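Local coordinates for aminopeptidase YwaD (Bacillus subtilis, PDB 6HC6), which removes amino acids from the N termini of peptides as a zinc-dependent aminopeptidase that acts on a range of N-terminal residues, at residues L322-T327 with E395-Y400; Y336-D341 with N385-D390; P255-A260 with P403-E408; W399-E404 with I450-K455. All blocks are in the same frame, centred on the assembly; numbering follows the deposited sequence.

Contact 1: residues L322-T327 with E395-Y400. With ZN (zinc ion), chain D.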
# COMPACT_ATOMS: atom_id res chain seq x y z
N LEU A 322 -5.81 2.69 -8.86
CA LEU A 322 -5.56 4.08 -8.47
C LEU A 322 -4.87 4.10 -7.11
O LEU A 322 -5.44 3.67 -6.12
CB LEU A 322 -6.88 4.84 -8.39
CG LEU A 322 -7.76 4.61 -9.62
CD1 LEU A 322 -9.15 5.18 -9.44
CD2 LEU A 322 -7.08 5.24 -10.81
N ASP A 323 -3.64 4.61 -7.07
CA ASP A 323 -2.89 4.62 -5.81
C ASP A 323 -1.99 5.85 -5.81
O ASP A 323 -0.97 5.87 -6.51
CB ASP A 323 -2.08 3.33 -5.64
CG ASP A 323 -1.46 3.15 -4.25
OD1 ASP A 323 -1.51 4.08 -3.44
OD2 ASP A 323 -0.92 2.06 -3.96
N MET A 324 -2.38 6.85 -5.04
CA MET A 324 -1.68 8.11 -4.86
C MET A 324 -1.96 9.07 -6.01
O MET A 324 -1.11 9.36 -6.77
CB MET A 324 -0.19 7.90 -4.59
CG MET A 324 0.09 7.37 -3.21
SD MET A 324 1.76 6.86 -2.82
CE MET A 324 2.61 8.41 -2.98
N VAL A 325 -3.17 9.55 -6.03
CA VAL A 325 -3.59 10.36 -7.16
C VAL A 325 -4.05 11.75 -6.73
O VAL A 325 -4.74 12.41 -7.48
CB VAL A 325 -4.69 9.64 -7.97
CG1 VAL A 325 -4.11 8.45 -8.73
CG2 VAL A 325 -5.83 9.20 -7.04
N GLY A 326 -3.65 12.21 -5.55
CA GLY A 326 -4.09 13.54 -5.15
C GLY A 326 -3.12 14.45 -4.44
O GLY A 326 -3.55 15.41 -3.80
N THR A 327 -1.81 14.21 -4.53
CA THR A 327 -0.91 15.01 -3.72
C THR A 327 -0.92 16.46 -4.17
O THR A 327 -1.08 16.75 -5.36
CB THR A 327 0.52 14.47 -3.76
OG1 THR A 327 1.32 15.20 -2.82
CG2 THR A 327 1.14 14.66 -5.14
N GLU A 395 9.71 10.66 -8.68
CA GLU A 395 9.60 10.56 -7.23
C GLU A 395 8.25 11.05 -6.74
O GLU A 395 7.57 11.86 -7.38
CB GLU A 395 10.71 11.37 -6.55
CG GLU A 395 12.03 10.64 -6.47
CD GLU A 395 13.17 11.54 -6.03
OE1 GLU A 395 13.93 11.13 -5.13
OE2 GLU A 395 13.28 12.65 -6.58
N VAL A 396 7.84 10.53 -5.58
CA VAL A 396 6.59 10.95 -4.95
C VAL A 396 6.89 11.97 -3.86
O VAL A 396 8.05 12.32 -3.61
CB VAL A 396 5.82 9.74 -4.40
CG1 VAL A 396 5.36 8.85 -5.53
CG2 VAL A 396 6.69 8.95 -3.43
N GLU A 397 5.84 12.44 -3.20
CA GLU A 397 5.97 13.51 -2.24
C GLU A 397 6.78 13.06 -1.03
O GLU A 397 6.85 11.86 -0.72
CB GLU A 397 4.59 13.99 -1.79
CG GLU A 397 3.80 12.94 -1.03
CD GLU A 397 2.93 12.07 -1.92
OE1 GLU A 397 1.98 11.46 -1.39
OE2 GLU A 397 3.20 11.99 -3.15
N PRO A 398 7.41 14.00 -0.32
CA PRO A 398 8.16 13.64 0.89
C PRO A 398 7.27 13.17 2.03
O PRO A 398 7.78 12.60 3.00
CB PRO A 398 8.89 14.94 1.25
CG PRO A 398 8.09 16.02 0.61
CD PRO A 398 7.57 15.43 -0.67
N TRP A 399 5.96 13.38 1.94
CA TRP A 399 5.05 13.07 3.03
C TRP A 399 4.61 11.61 3.04
O TRP A 399 4.00 11.17 4.03
CB TRP A 399 3.85 14.00 2.95
CG TRP A 399 4.29 15.43 2.78
CD1 TRP A 399 5.18 16.11 3.57
CD2 TRP A 399 3.89 16.34 1.75
NE1 TRP A 399 5.35 17.39 3.10
CE2 TRP A 399 4.57 17.56 1.98
CE3 TRP A 399 3.02 16.25 0.66
CZ2 TRP A 399 4.40 18.67 1.16
CZ3 TRP A 399 2.86 17.35 -0.14
CH2 TRP A 399 3.54 18.54 0.10
N TYR A 400 4.90 10.87 1.98
CA TYR A 400 4.51 9.48 1.83
C TYR A 400 4.94 8.65 3.03
O TYR A 400 6.09 8.74 3.49
CB TYR A 400 5.15 8.97 0.53
CG TYR A 400 5.29 7.49 0.31
CD1 TYR A 400 4.25 6.74 -0.21
CD2 TYR A 400 6.50 6.84 0.58
CE1 TYR A 400 4.40 5.39 -0.44
CE2 TYR A 400 6.65 5.49 0.36
CZ TYR A 400 5.59 4.76 -0.15
OH TYR A 400 5.72 3.41 -0.38
ZN ZN D . -0.50 2.95 -1.97
O HOH W 1 0.55 14.15 -0.54
O HOH W 2 1.33 3.28 -2.71
O HOH W 3 0.68 1.76 -0.77

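Contact 2: residues Y336-D341 with N385-D390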
# COMPACT_ATOMS: atom_id res chain seq x y z
N TYR A 336 1.72 9.19 -13.89
CA TYR A 336 2.35 7.98 -14.39
C TYR A 336 1.37 6.83 -14.47
O TYR A 336 0.50 6.68 -13.61
CB TYR A 336 3.53 7.59 -13.49
CG TYR A 336 4.69 8.50 -13.71
CD1 TYR A 336 5.51 8.37 -14.83
CD2 TYR A 336 4.94 9.55 -12.83
CE1 TYR A 336 6.58 9.23 -15.04
CE2 TYR A 336 6.00 10.42 -13.04
CZ TYR A 336 6.81 10.25 -14.14
OH TYR A 336 7.86 11.12 -14.35
N VAL A 337 1.52 6.03 -15.52
CA VAL A 337 0.81 4.77 -15.71
C VAL A 337 1.86 3.67 -15.57
O VAL A 337 2.67 3.44 -16.47
CB VAL A 337 0.12 4.71 -17.08
CG1 VAL A 337 -0.61 3.38 -17.25
CG2 VAL A 337 -0.85 5.86 -17.23
N ASN A 338 1.87 3.01 -14.41
CA ASN A 338 2.88 2.01 -14.09
C ASN A 338 2.41 0.63 -14.50
O ASN A 338 1.38 0.15 -14.00
CB ASN A 338 3.17 2.02 -12.58
CG ASN A 338 4.00 3.21 -12.15
OD1 ASN A 338 5.19 3.09 -11.89
ND2 ASN A 338 3.39 4.38 -12.11
N THR A 339 3.15 -0.04 -15.38
CA THR A 339 2.93 -1.45 -15.63
C THR A 339 4.11 -2.25 -15.10
O THR A 339 5.23 -1.74 -15.01
CB THR A 339 2.71 -1.74 -17.13
OG1 THR A 339 3.90 -1.46 -17.86
CG2 THR A 339 1.59 -0.88 -17.66
N LEU A 340 3.85 -3.50 -14.70
CA LEU A 340 4.87 -4.26 -14.00
C LEU A 340 6.10 -4.52 -14.88
O LEU A 340 7.22 -4.64 -14.36
CB LEU A 340 4.29 -5.58 -13.48
CG LEU A 340 5.18 -6.49 -12.64
CD1 LEU A 340 5.53 -5.81 -11.31
CD2 LEU A 340 4.52 -7.85 -12.42
N ASP A 341 5.92 -4.56 -16.19
CA ASP A 341 7.02 -4.75 -17.13
C ASP A 341 7.40 -3.47 -17.87
O ASP A 341 8.32 -3.49 -18.69
CB ASP A 341 6.67 -5.85 -18.14
CG ASP A 341 5.30 -5.66 -18.76
OD1 ASP A 341 4.74 -4.54 -18.68
OD2 ASP A 341 4.78 -6.64 -19.34
N ASN A 385 -1.12 0.90 -12.64
CA ASN A 385 -1.32 1.73 -11.48
C ASN A 385 -1.11 3.21 -11.84
O ASN A 385 -0.14 3.50 -12.39
CB ASN A 385 -0.34 1.33 -10.40
CG ASN A 385 -0.51 2.13 -9.15
OD1 ASN A 385 -1.57 2.44 -8.77
ND2 ASN A 385 0.58 2.47 -8.55
N PHE A 386 -2.04 4.07 -11.50
CA PHE A 386 -1.98 5.48 -11.77
C PHE A 386 -1.49 6.22 -10.51
O PHE A 386 -2.04 6.06 -9.48
CB PHE A 386 -3.33 6.02 -12.19
CG PHE A 386 -3.85 5.45 -13.48
CD1 PHE A 386 -4.42 4.22 -13.51
CD2 PHE A 386 -3.77 6.14 -14.64
CE1 PHE A 386 -4.89 3.68 -14.67
CE2 PHE A 386 -4.24 5.61 -15.81
CZ PHE A 386 -4.81 4.39 -15.82
N ILE A 387 -0.52 7.10 -10.68
CA ILE A 387 0.09 7.79 -9.54
C ILE A 387 0.79 9.06 -10.05
O ILE A 387 1.39 9.05 -11.14
CB ILE A 387 1.06 6.85 -8.79
CG1 ILE A 387 1.80 7.56 -7.66
CG2 ILE A 387 2.04 6.22 -9.76
CD1 ILE A 387 2.60 6.60 -6.78
N TRP A 388 0.70 10.15 -9.28
CA TRP A 388 1.42 11.36 -9.65
C TRP A 388 2.89 11.23 -9.27
O TRP A 388 3.23 10.60 -8.26
CB TRP A 388 0.86 12.61 -8.98
CG TRP A 388 -0.51 13.02 -9.38
CD1 TRP A 388 -1.67 12.83 -8.66
CD2 TRP A 388 -0.89 13.70 -10.58
NE1 TRP A 388 -2.75 13.35 -9.36
CE2 TRP A 388 -2.29 13.89 -10.54
CE3 TRP A 388 -0.18 14.17 -11.69
CZ2 TRP A 388 -2.99 14.53 -11.56
CZ3 TRP A 388 -0.88 14.81 -12.71
CH2 TRP A 388 -2.26 14.98 -12.64
N GLY A 389 3.76 11.85 -10.06
CA GLY A 389 5.17 11.81 -9.76
C GLY A 389 5.88 13.03 -10.30
O GLY A 389 5.37 13.74 -11.17
N ASP A 390 7.05 13.29 -9.74
CA ASP A 390 7.94 14.33 -10.26
C ASP A 390 8.27 14.00 -11.71
O ASP A 390 8.90 12.96 -11.96
CB ASP A 390 9.21 14.37 -9.40
CG ASP A 390 10.15 15.47 -9.78
OD1 ASP A 390 10.06 15.98 -10.91
OD2 ASP A 390 11.01 15.81 -8.94

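Contact 3: residues P255-A260 with P403-E408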
# COMPACT_ATOMS: atom_id res chain seq x y z
N PRO A 255 0.99 2.55 9.60
CA PRO A 255 0.84 3.12 10.94
C PRO A 255 1.32 4.57 11.01
O PRO A 255 2.30 4.95 10.37
CB PRO A 255 1.72 2.21 11.81
CG PRO A 255 1.64 0.89 11.14
CD PRO A 255 1.61 1.21 9.65
N PHE A 256 0.59 5.37 11.79
CA PHE A 256 0.84 6.78 12.06
C PHE A 256 0.58 7.66 10.86
O PHE A 256 0.75 8.88 10.97
CB PHE A 256 2.27 7.06 12.56
CG PHE A 256 2.67 6.18 13.70
CD1 PHE A 256 2.10 6.35 14.95
CD2 PHE A 256 3.60 5.17 13.51
CE1 PHE A 256 2.46 5.53 16.01
CE2 PHE A 256 3.97 4.35 14.56
CZ PHE A 256 3.39 4.53 15.81
N SER A 257 0.16 7.11 9.73
CA SER A 257 -0.15 7.96 8.58
C SER A 257 -1.65 8.06 8.40
O SER A 257 -2.32 7.03 8.26
CB SER A 257 0.48 7.41 7.31
OG SER A 257 -0.04 8.04 6.15
N PRO A 258 -2.22 9.27 8.36
CA PRO A 258 -3.64 9.40 7.99
C PRO A 258 -3.94 8.85 6.61
O PRO A 258 -5.12 8.66 6.29
CB PRO A 258 -3.90 10.91 8.05
CG PRO A 258 -2.75 11.49 8.88
CD PRO A 258 -1.59 10.57 8.63
N GLY A 259 -2.92 8.62 5.78
CA GLY A 259 -3.17 7.99 4.49
C GLY A 259 -4.10 8.79 3.60
O GLY A 259 -4.94 8.22 2.89
N ALA A 260 -4.01 10.11 3.66
CA ALA A 260 -4.85 10.94 2.80
C ALA A 260 -4.55 10.67 1.34
O ALA A 260 -5.45 10.36 0.55
CB ALA A 260 -4.67 12.41 3.14
N PRO A 403 3.23 10.84 9.13
CA PRO A 403 2.03 11.54 9.63
C PRO A 403 1.64 12.73 8.79
O PRO A 403 0.52 13.22 8.92
CB PRO A 403 2.45 11.97 11.05
CG PRO A 403 3.49 10.99 11.44
CD PRO A 403 4.24 10.65 10.19
N GLU A 404 2.53 13.22 7.93
CA GLU A 404 2.19 14.35 7.08
C GLU A 404 1.46 13.94 5.80
O GLU A 404 1.16 14.82 4.98
CB GLU A 404 3.45 15.15 6.73
CG GLU A 404 4.16 15.72 7.94
CD GLU A 404 3.41 16.87 8.58
OE1 GLU A 404 3.65 17.15 9.78
OE2 GLU A 404 2.57 17.49 7.89
N ASP A 405 1.17 12.65 5.59
CA ASP A 405 0.29 12.23 4.50
C ASP A 405 -1.16 12.51 4.91
O ASP A 405 -1.96 11.61 5.17
CB ASP A 405 0.48 10.76 4.14
CG ASP A 405 -0.34 10.37 2.95
OD1 ASP A 405 -0.44 9.16 2.66
OD2 ASP A 405 -0.89 11.28 2.30
N SER A 406 -1.48 13.80 4.96
CA SER A 406 -2.72 14.31 5.53
C SER A 406 -3.48 15.10 4.48
O SER A 406 -2.95 15.44 3.43
CB SER A 406 -2.41 15.21 6.73
OG SER A 406 -1.71 16.36 6.27
N ILE A 407 -4.75 15.39 4.78
CA ILE A 407 -5.57 16.09 3.80
C ILE A 407 -5.06 17.49 3.52
O ILE A 407 -5.33 18.04 2.45
CB ILE A 407 -7.05 16.08 4.25
CG1 ILE A 407 -7.96 16.19 3.03
CG2 ILE A 407 -7.32 17.19 5.27
CD1 ILE A 407 -9.42 15.95 3.33
N GLU A 408 -4.30 18.09 4.46
CA GLU A 408 -3.65 19.36 4.19
C GLU A 408 -2.80 19.30 2.93
O GLU A 408 -2.59 20.31 2.27
CB GLU A 408 -2.81 19.78 5.42
CG GLU A 408 -1.75 20.82 5.13
CD GLU A 408 -1.03 21.29 6.39
OE1 GLU A 408 -0.60 22.46 6.41
OE2 GLU A 408 -0.90 20.50 7.34
O HOH W 4 1.01 7.33 3.86

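Contact 4: residues W399-E404 with I450-K455. With ZN (zinc ion), chain E.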
# COMPACT_ATOMS: atom_id res chain seq x y z
N TRP A 399 5.96 13.38 1.94
CA TRP A 399 5.05 13.07 3.03
C TRP A 399 4.61 11.61 3.04
O TRP A 399 4.00 11.17 4.03
CB TRP A 399 3.85 14.00 2.95
CG TRP A 399 4.29 15.43 2.78
CD1 TRP A 399 5.18 16.11 3.57
CD2 TRP A 399 3.89 16.34 1.75
NE1 TRP A 399 5.35 17.39 3.10
CE2 TRP A 399 4.57 17.56 1.98
CE3 TRP A 399 3.02 16.25 0.66
CZ2 TRP A 399 4.40 18.67 1.16
CZ3 TRP A 399 2.86 17.35 -0.14
CH2 TRP A 399 3.54 18.54 0.10
N TYR A 400 4.90 10.87 1.98
CA TYR A 400 4.51 9.48 1.83
C TYR A 400 4.94 8.65 3.03
O TYR A 400 6.09 8.74 3.49
CB TYR A 400 5.15 8.97 0.53
CG TYR A 400 5.29 7.49 0.31
CD1 TYR A 400 4.25 6.74 -0.21
CD2 TYR A 400 6.50 6.84 0.58
CE1 TYR A 400 4.40 5.39 -0.44
CE2 TYR A 400 6.65 5.49 0.36
CZ TYR A 400 5.59 4.76 -0.15
OH TYR A 400 5.72 3.41 -0.38
N HIS A 401 3.99 7.89 3.58
CA HIS A 401 4.22 6.99 4.71
C HIS A 401 4.66 7.72 5.98
O HIS A 401 5.38 7.16 6.82
CB HIS A 401 5.24 5.90 4.33
CG HIS A 401 4.65 4.81 3.48
ND1 HIS A 401 5.31 3.62 3.23
CD2 HIS A 401 3.47 4.73 2.83
CE1 HIS A 401 4.55 2.86 2.46
NE2 HIS A 401 3.43 3.51 2.19
N THR A 402 4.23 8.97 6.15
CA THR A 402 4.52 9.76 7.34
C THR A 402 3.22 10.32 7.89
O THR A 402 2.18 10.31 7.21
CB THR A 402 5.48 10.92 7.06
OG1 THR A 402 4.76 11.99 6.44
CG2 THR A 402 6.66 10.50 6.16
N PRO A 403 3.23 10.84 9.13
CA PRO A 403 2.03 11.54 9.63
C PRO A 403 1.64 12.73 8.79
O PRO A 403 0.52 13.22 8.92
CB PRO A 403 2.45 11.97 11.05
CG PRO A 403 3.49 10.99 11.44
CD PRO A 403 4.24 10.65 10.19
N GLU A 404 2.53 13.22 7.93
CA GLU A 404 2.19 14.35 7.08
C GLU A 404 1.46 13.94 5.80
O GLU A 404 1.16 14.82 4.98
CB GLU A 404 3.45 15.15 6.73
CG GLU A 404 4.16 15.72 7.94
CD GLU A 404 3.41 16.87 8.58
OE1 GLU A 404 3.65 17.15 9.78
OE2 GLU A 404 2.57 17.49 7.89
N ILE A 450 6.55 -6.15 -5.21
CA ILE A 450 5.37 -6.47 -4.41
C ILE A 450 5.27 -5.56 -3.20
O ILE A 450 4.22 -4.98 -2.94
CB ILE A 450 5.39 -7.95 -3.98
CG1 ILE A 450 5.23 -8.85 -5.21
CG2 ILE A 450 4.26 -8.20 -2.97
CD1 ILE A 450 5.48 -10.30 -4.93
N PHE A 451 6.35 -5.42 -2.45
CA PHE A 451 6.34 -4.72 -1.18
C PHE A 451 6.85 -3.29 -1.34
O PHE A 451 7.49 -2.93 -2.33
CB PHE A 451 7.19 -5.48 -0.16
CG PHE A 451 6.76 -6.90 0.04
CD1 PHE A 451 7.28 -7.92 -0.72
CD2 PHE A 451 5.78 -7.20 0.99
CE1 PHE A 451 6.87 -9.23 -0.54
CE2 PHE A 451 5.36 -8.50 1.17
CZ PHE A 451 5.90 -9.51 0.41
N GLU A 452 6.52 -2.47 -0.34
CA GLU A 452 7.03 -1.11 -0.21
C GLU A 452 7.99 -1.06 0.97
O GLU A 452 7.80 -1.78 1.96
CB GLU A 452 5.89 -0.11 -0.00
CG GLU A 452 4.85 -0.17 -1.13
CD GLU A 452 3.60 0.65 -0.87
OE1 GLU A 452 3.65 1.68 -0.15
OE2 GLU A 452 2.55 0.29 -1.44
N ASP A 453 9.03 -0.24 0.85
CA ASP A 453 9.97 0.02 1.95
C ASP A 453 10.60 -1.28 2.47
O ASP A 453 10.48 -1.62 3.65
CB ASP A 453 9.28 0.76 3.10
CG ASP A 453 8.84 2.17 2.73
OD1 ASP A 453 9.33 2.71 1.71
OD2 ASP A 453 8.01 2.74 3.49
N ILE A 454 11.29 -2.01 1.59
CA ILE A 454 11.96 -3.23 2.03
C ILE A 454 13.45 -3.04 2.25
O ILE A 454 14.15 -4.00 2.61
CB ILE A 454 11.74 -4.41 1.05
CG1 ILE A 454 12.27 -4.09 -0.35
CG2 ILE A 454 10.28 -4.79 1.01
CD1 ILE A 454 12.19 -5.27 -1.30
N LYS A 455 13.97 -1.83 2.05
CA LYS A 455 15.36 -1.53 2.38
C LYS A 455 15.50 -0.04 2.67
O LYS A 455 16.53 0.41 3.18
CB LYS A 455 16.31 -1.96 1.26
CG LYS A 455 16.12 -1.19 -0.03
CD LYS A 455 17.08 -1.66 -1.11
CE LYS A 455 18.52 -1.33 -0.76
NZ LYS A 455 19.50 -1.92 -1.72
OXT LYS A 455 14.58 0.74 2.40
ZN ZN E . 1.93 2.73 0.91
O HOH W 3 0.68 1.76 -0.77

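Contact 1: residues L322-T327 with E395-Y400
Thr327 OG1 lies between Glu397 and Trp399 and binds a water at 2.6 Å. Thr327 OG1 is also hydrogen-bonded to Trp329, just beyond the segment. The contact joins two loops of the M28 peptidase fold, one leaving strand 316-322 and the other leading toward helix 412-430. The same water gives a weak bond of 3.2 Å to Glu397 OE1. That oxygen has a stronger partner in Asn261 ND2. Thr327 and Glu397 run past one another in opposite senses, with Thr327 OG1 3.6 Å from Glu397 CB. Trp399 turns its edge to the same hydroxyl, CZ3 lying 3.8 Å from Thr327 OG1.

Met324 reaches across to the second loop. Its bend at chi3 (63°) places CE against that loop, where it touches Glu397 OE1 at 3.5 Å. The same methyl meets Val396 CB at 3.8 Å. Met324 also makes a Met-aromatic contact, its side chain crossing that of Tyr400 at about a right angle. The sulfur approaches the ring obliquely, with Met324 SD 3.6 Å from Tyr400 CD1.

Asp323, the residue before Met324, binds one zinc ion with both carboxylate oxygens. His250 and Asp262 complete the protein ligands of this metal, and two waters bind it too. Asp323 OD2 has a second bond, to Ser371 OG, while Asp323 OD1 sits 2.1 Å from the zinc.

Contact 2: residues Y336-D341 with N385-D390
Four backbone hydrogen bonds tie Tyr336 to Ile387 and Asn338 to Asn385. Tyr336 N gives to Ile387 O at 2.8 Å, and Ile387 N returns a bond of 3.1 Å to Tyr336 O. The other pair is closely matched. Asn338 N to Asn385 O is 2.9 Å and almost straight (176° at the hydrogen), and Asn385 N to Asn338 O is also 2.9 Å. Between these two hydrogen-bonded pairs lies the non-hydrogen-bonded pair of Val337 and Phe386. Phe386 CA also approaches Tyr336 O, of the neighbouring pair, at 3.3 Å in a CA-H...O contact.

The two strands, 334-339 and 382-389, are antiparallel neighbours in the mixed eight-stranded sheet of the peptidase fold. Strand 363-367 follows on the far side of 334-339.

Apolar contacts differ between the two faces. Val337 and Phe386 run next to each other in the same direction, CG2 of the valine 3.7 Å from CE2 of the phenylalanine. Helix 412-430 covers Phe386 on this face. On the other face, Tyr336 CB meets Ile387 CG2 at 4.2 Å. CG of Tyr336 is anti to the carbonyl carbon (chi1 -74°), and the ring turns its edge to the backbone of Gly389. Tyr336 CE2 is 3.7 Å from Gly389 CA. A side chain on this glycine would run into the ring.

Among polar side chains, Asn385 reaches toward the metal site. It touches the zinc ligand Asp323, and its OD1 is hydrogen-bonded to Asn321 ND2.

Contact 3: residues P255-A260 with P403-E408
Gly259, at the N-cap position of helix 260-277, and Ala260, the first residue of that helix, meet an inverse gamma turn centred on Asp405. Ala260 N gives a hydrogen bond to Asp405 O at 3.0 Å. The donor sits well above the carbonyl plane, 44° out of it. The methyl of Ala260 packs tightly, with CB 3.2 Å from Ser406 C.

CG of Asp405 is anti to the backbone N (chi1 -175°), and the carboxylate lies at the start of the helix. OD2 takes the backbone N-H of Asn261, and OD1 that of Asp262. The positive end of the helix would be expected to stabilise its charge. Asp262 binds both zinc ions, so Asp405 is a second-shell residue. A water bridges Ser257 OG and Asp405 OD1, at 2.6 Å from each. An alanine in place of Asp405 would probably leave the N-H groups of Asn261 and Asp262 without their acceptors and leave the water without one of its two partners here.

Ser257 OG also accepts from Gly259 N at 3.0 Å, which makes an ST turn. Further back, Pro258 CD rests on Pro403 O at 3.4 Å, and Pro403 CA makes a CA-H...O contact of 3.2 Å with Phe256 O.

Arg62 bonds to the carbonyl oxygens of Pro258 and Gly259. Helix 45-59 packs on Ala260 and Ile407, and strand 107-113 touches Phe256 through Gln112.

Contact 4: residues W399-E404 with I450-K455
A type II turn from Trp399 to Thr402 puts Tyr400 and His401 at its two central positions, both facing Glu452 and Asp453. His401, third in the turn, has the positive phi (63°) that a type II turn needs there. Its ND1 gives a hydrogen bond of 2.9 Å to Asp453 OD2. The two side chains meet tip to tip, the oxygen near the imidazole plane and the carboxylate turned 89° from it.

Through its other nitrogen, NE2, His401 binds zinc at 2.1 Å. Glu452 OE1 binds the same ion at 2.3 Å. This is the second metal of the two-zinc centre of M28 aminopeptidases, and Asp262 and Glu295 are its other protein ligands. A water bound to both zinc ions donates to Glu452 OE2 at 2.5 Å. Glu452 lies near the C terminus, so the chain's own tail reaches into the metal site.

Tyr400 OH donates to Glu452 OE1 at 2.7 Å, from above the carboxylate plane. That oxygen is thus held by both the phenol and the metal. The tyrosine also covers one face of His401, with CZ over the imidazole centre. A phenylalanine in place of Tyr400 would probably leave Glu452 OE1 without this donor and its carboxylate less firmly held beside the zinc.

Overall arrangement
Contact 2 is the buried one, a strand pair inside the sheet held by backbone bonds. Contacts 1 and 3 are partly buried and join loops, while contact 4 is solvent-accessible though near the chain's centre. Contacts 1, 3 and 4 all use the long loop between strand 382-389 and helix 412-430. Contacts 1 and 4 share Trp399 and Tyr400, and contacts 3 and 4 share Pro403 and Glu404. Contacts 1 and 4 each hold one zinc and share a water bound to both metals. Contact 3 holds no metal ligand, but its Asp405 binds the N-H of the zinc ligand Asp262. Contact 2 touches contact 1 where Trp388 NE1 approaches Val325 O, but its centre is about 21 Å from that of contact 3.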